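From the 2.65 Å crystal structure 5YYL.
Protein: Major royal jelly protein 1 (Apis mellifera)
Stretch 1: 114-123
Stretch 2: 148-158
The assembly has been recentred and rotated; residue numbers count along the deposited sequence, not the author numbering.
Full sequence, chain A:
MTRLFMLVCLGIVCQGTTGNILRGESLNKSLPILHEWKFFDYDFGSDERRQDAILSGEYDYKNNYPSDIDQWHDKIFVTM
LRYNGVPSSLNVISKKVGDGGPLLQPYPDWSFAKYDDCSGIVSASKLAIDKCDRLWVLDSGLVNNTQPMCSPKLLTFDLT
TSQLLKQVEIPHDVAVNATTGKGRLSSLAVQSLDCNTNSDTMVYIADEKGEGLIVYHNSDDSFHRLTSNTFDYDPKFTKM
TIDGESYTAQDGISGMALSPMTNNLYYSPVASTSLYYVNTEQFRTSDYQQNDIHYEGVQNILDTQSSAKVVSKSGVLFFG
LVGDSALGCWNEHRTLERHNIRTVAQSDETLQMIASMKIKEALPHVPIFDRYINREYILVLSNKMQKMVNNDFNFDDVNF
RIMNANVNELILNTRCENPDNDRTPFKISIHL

Stretch 1 (114-123) KYDDCSGIVS
Stretch 2 148-158: PMCSPKLLTFD

A single disulfide, flanked by apolar packing and unaided by any cross-stretch hydrogen bond among the modelled atoms, joins an irregular loop to the approach to a β-strand and most of that strand. Stretch 1 has no regular structure; stretch 2 turns at M149 (-56/-38), is extended from C150 and forms a strand over 153-158. C118 lies nearest C150 (CA to CA 6.4 Å) and I121 nearest K153 (8.2 Å), so both chains advance together in number.

At C118 the loop turns through positive phi (73/35). C118 (t) and C150 (m; phi/psi -132/166) bond SG to SG at 2.0 Å, with chi3 at -167°, far from the roughly ±90° preferred by disulfides. V122 (t) packs against the C150 half of the bridge, its CG2 3.8 Å from C150 SG. Nearby, Y115 (p, chi2 115°) brings CD1 within 3.7 Å of M149 SD (t, t, chi3 -104°), a sulfur-aromatic contact approached obliquely.

Strand alternation then supplies the rest: K153, L155 (m, chi2 98°) and F157 (m, chi2 -90°) point toward the loop, while L154 and T156 are out of reach. K153 (p, t, t, m) carries NZ to 3.6 Å from I121 N; its amine is hydrogen-bonded elsewhere in the structure. I121 (44/99; m, t) starts sideways yet reaches the strand, CG1 lying 3.9 Å from L155 CD2 and CD1 4.0 Å from F157 CZ, at the ring edge: buried hydrocarbon surfaces in van der Waals contact, packed away from water.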

# COMPACT_ATOMS: atom_id res chain seq x y z
N LYS A 114 43.46 -18.09 0.38
CA LYS A 114 44.70 -18.87 0.25
C LYS A 114 45.93 -17.99 0.05
O LYS A 114 45.91 -17.07 -0.78
CB LYS A 114 44.61 -19.84 -0.94
N TYR A 115 46.98 -18.28 0.81
CA TYR A 115 48.25 -17.56 0.73
C TYR A 115 49.48 -18.49 0.81
O TYR A 115 50.61 -17.99 0.94
CB TYR A 115 48.31 -16.43 1.80
CG TYR A 115 48.49 -16.90 3.24
CD1 TYR A 115 49.65 -16.60 3.95
CD2 TYR A 115 47.51 -17.66 3.87
CE1 TYR A 115 49.83 -17.04 5.26
CE2 TYR A 115 47.67 -18.11 5.18
CZ TYR A 115 48.84 -17.80 5.87
OH TYR A 115 48.99 -18.22 7.17
N ASP A 116 49.28 -19.82 0.78
CA ASP A 116 50.37 -20.78 0.52
C ASP A 116 50.93 -20.41 -0.85
O ASP A 116 52.10 -20.03 -0.96
CB ASP A 116 49.87 -22.24 0.54
N ASP A 117 50.05 -20.46 -1.86
CA ASP A 117 50.29 -19.92 -3.22
C ASP A 117 50.89 -18.48 -3.25
O ASP A 117 51.72 -18.19 -4.12
CB ASP A 117 48.99 -19.94 -4.04
N CYS A 118 50.44 -17.63 -2.31
CA CYS A 118 50.84 -16.22 -2.20
C CYS A 118 50.16 -15.48 -3.36
O CYS A 118 50.72 -14.55 -3.92
CB CYS A 118 52.38 -16.09 -2.21
SG CYS A 118 53.07 -14.45 -1.98
N SER A 119 48.94 -15.90 -3.70
CA SER A 119 48.28 -15.50 -4.94
C SER A 119 47.40 -14.29 -4.70
O SER A 119 47.46 -13.30 -5.45
N GLY A 120 46.56 -14.40 -3.67
CA GLY A 120 45.62 -13.36 -3.28
C GLY A 120 45.42 -13.28 -1.77
O GLY A 120 45.30 -14.30 -1.10
N ILE A 121 45.43 -12.06 -1.27
CA ILE A 121 45.14 -11.64 0.13
C ILE A 121 45.74 -12.47 1.28
O ILE A 121 45.22 -13.50 1.69
CB ILE A 121 43.63 -11.32 0.39
CG1 ILE A 121 43.01 -10.63 -0.85
CG2 ILE A 121 43.49 -10.46 1.64
CD1 ILE A 121 41.70 -9.92 -0.63
N VAL A 122 46.84 -11.95 1.81
CA VAL A 122 47.50 -12.49 2.99
C VAL A 122 46.84 -11.93 4.22
O VAL A 122 46.37 -12.69 5.05
CB VAL A 122 49.02 -12.16 3.01
CG1 VAL A 122 49.71 -12.74 4.25
CG2 VAL A 122 49.69 -12.65 1.73
N SER A 123 46.85 -10.61 4.37
CA SER A 123 46.29 -9.94 5.55
C SER A 123 45.64 -8.59 5.19
O SER A 123 46.33 -7.57 5.10
CB SER A 123 47.37 -9.74 6.61
OG SER A 123 46.79 -9.24 7.80
N PRO A 148 57.06 -10.50 6.84
CA PRO A 148 56.46 -10.21 5.53
C PRO A 148 56.52 -11.36 4.51
O PRO A 148 57.31 -11.31 3.57
CB PRO A 148 57.26 -8.98 5.05
CG PRO A 148 58.60 -9.15 5.66
CD PRO A 148 58.39 -9.86 6.97
N MET A 149 55.65 -12.35 4.67
CA MET A 149 55.63 -13.55 3.82
C MET A 149 55.49 -13.24 2.33
O MET A 149 56.11 -13.91 1.50
CB MET A 149 54.53 -14.51 4.26
CG MET A 149 54.81 -15.96 3.90
SD MET A 149 53.31 -16.95 3.83
CE MET A 149 53.41 -17.89 5.36
N CYS A 150 54.67 -12.25 1.99
CA CYS A 150 54.51 -11.79 0.60
C CYS A 150 54.60 -10.27 0.57
O CYS A 150 54.53 -9.61 1.63
CB CYS A 150 53.17 -12.22 0.02
SG CYS A 150 52.80 -14.00 -0.01
N SER A 151 54.77 -9.72 -0.63
CA SER A 151 54.80 -8.27 -0.83
C SER A 151 53.38 -7.69 -0.64
O SER A 151 52.41 -8.34 -1.02
CB SER A 151 55.35 -7.93 -2.22
N PRO A 152 53.26 -6.49 -0.01
CA PRO A 152 51.95 -5.84 0.10
C PRO A 152 51.30 -5.50 -1.24
O PRO A 152 52.01 -5.31 -2.24
CB PRO A 152 52.25 -4.53 0.85
CG PRO A 152 53.72 -4.47 1.05
CD PRO A 152 54.27 -5.84 0.85
N LYS A 153 49.97 -5.40 -1.24
CA LYS A 153 49.22 -5.02 -2.44
C LYS A 153 47.87 -4.35 -2.14
O LYS A 153 47.32 -4.46 -1.04
CB LYS A 153 49.01 -6.24 -3.35
CG LYS A 153 48.49 -7.50 -2.69
CD LYS A 153 48.25 -8.55 -3.76
CE LYS A 153 47.55 -9.77 -3.22
NZ LYS A 153 48.49 -10.66 -2.48
N LEU A 154 47.37 -3.64 -3.14
CA LEU A 154 46.13 -2.90 -3.08
C LEU A 154 45.14 -3.51 -4.09
O LEU A 154 45.31 -3.35 -5.30
CB LEU A 154 46.41 -1.43 -3.42
CG LEU A 154 45.40 -0.33 -3.07
CD1 LEU A 154 45.21 -0.24 -1.56
CD2 LEU A 154 45.89 1.01 -3.64
N LEU A 155 44.13 -4.21 -3.59
CA LEU A 155 43.08 -4.80 -4.43
C LEU A 155 41.86 -3.89 -4.52
O LEU A 155 41.64 -3.05 -3.68
CB LEU A 155 42.65 -6.15 -3.90
CG LEU A 155 43.80 -7.14 -3.71
CD1 LEU A 155 44.28 -7.18 -2.25
CD2 LEU A 155 43.34 -8.53 -4.15
N THR A 156 41.07 -4.10 -5.57
CA THR A 156 39.91 -3.29 -5.91
C THR A 156 38.82 -4.16 -6.52
O THR A 156 38.88 -4.45 -7.70
CB THR A 156 40.31 -2.19 -6.90
OG1 THR A 156 41.18 -1.26 -6.24
CG2 THR A 156 39.09 -1.41 -7.42
N PHE A 157 37.85 -4.58 -5.71
CA PHE A 157 36.73 -5.40 -6.17
C PHE A 157 35.53 -4.55 -6.58
O PHE A 157 35.31 -3.49 -6.01
CB PHE A 157 36.28 -6.35 -5.06
CG PHE A 157 37.36 -7.27 -4.59
CD1 PHE A 157 37.53 -8.51 -5.18
CD2 PHE A 157 38.20 -6.90 -3.54
CE1 PHE A 157 38.52 -9.37 -4.74
CE2 PHE A 157 39.19 -7.76 -3.10
CZ PHE A 157 39.35 -9.00 -3.70
N ASP A 158 34.76 -5.02 -7.56
CA ASP A 158 33.47 -4.41 -7.89
C ASP A 158 32.42 -5.07 -7.00
O ASP A 158 32.15 -6.27 -7.14
CB ASP A 158 33.13 -4.59 -9.37
CG ASP A 158 31.90 -3.80 -9.82
OD1 ASP A 158 31.45 -2.88 -9.09
OD2 ASP A 158 31.37 -4.08 -10.92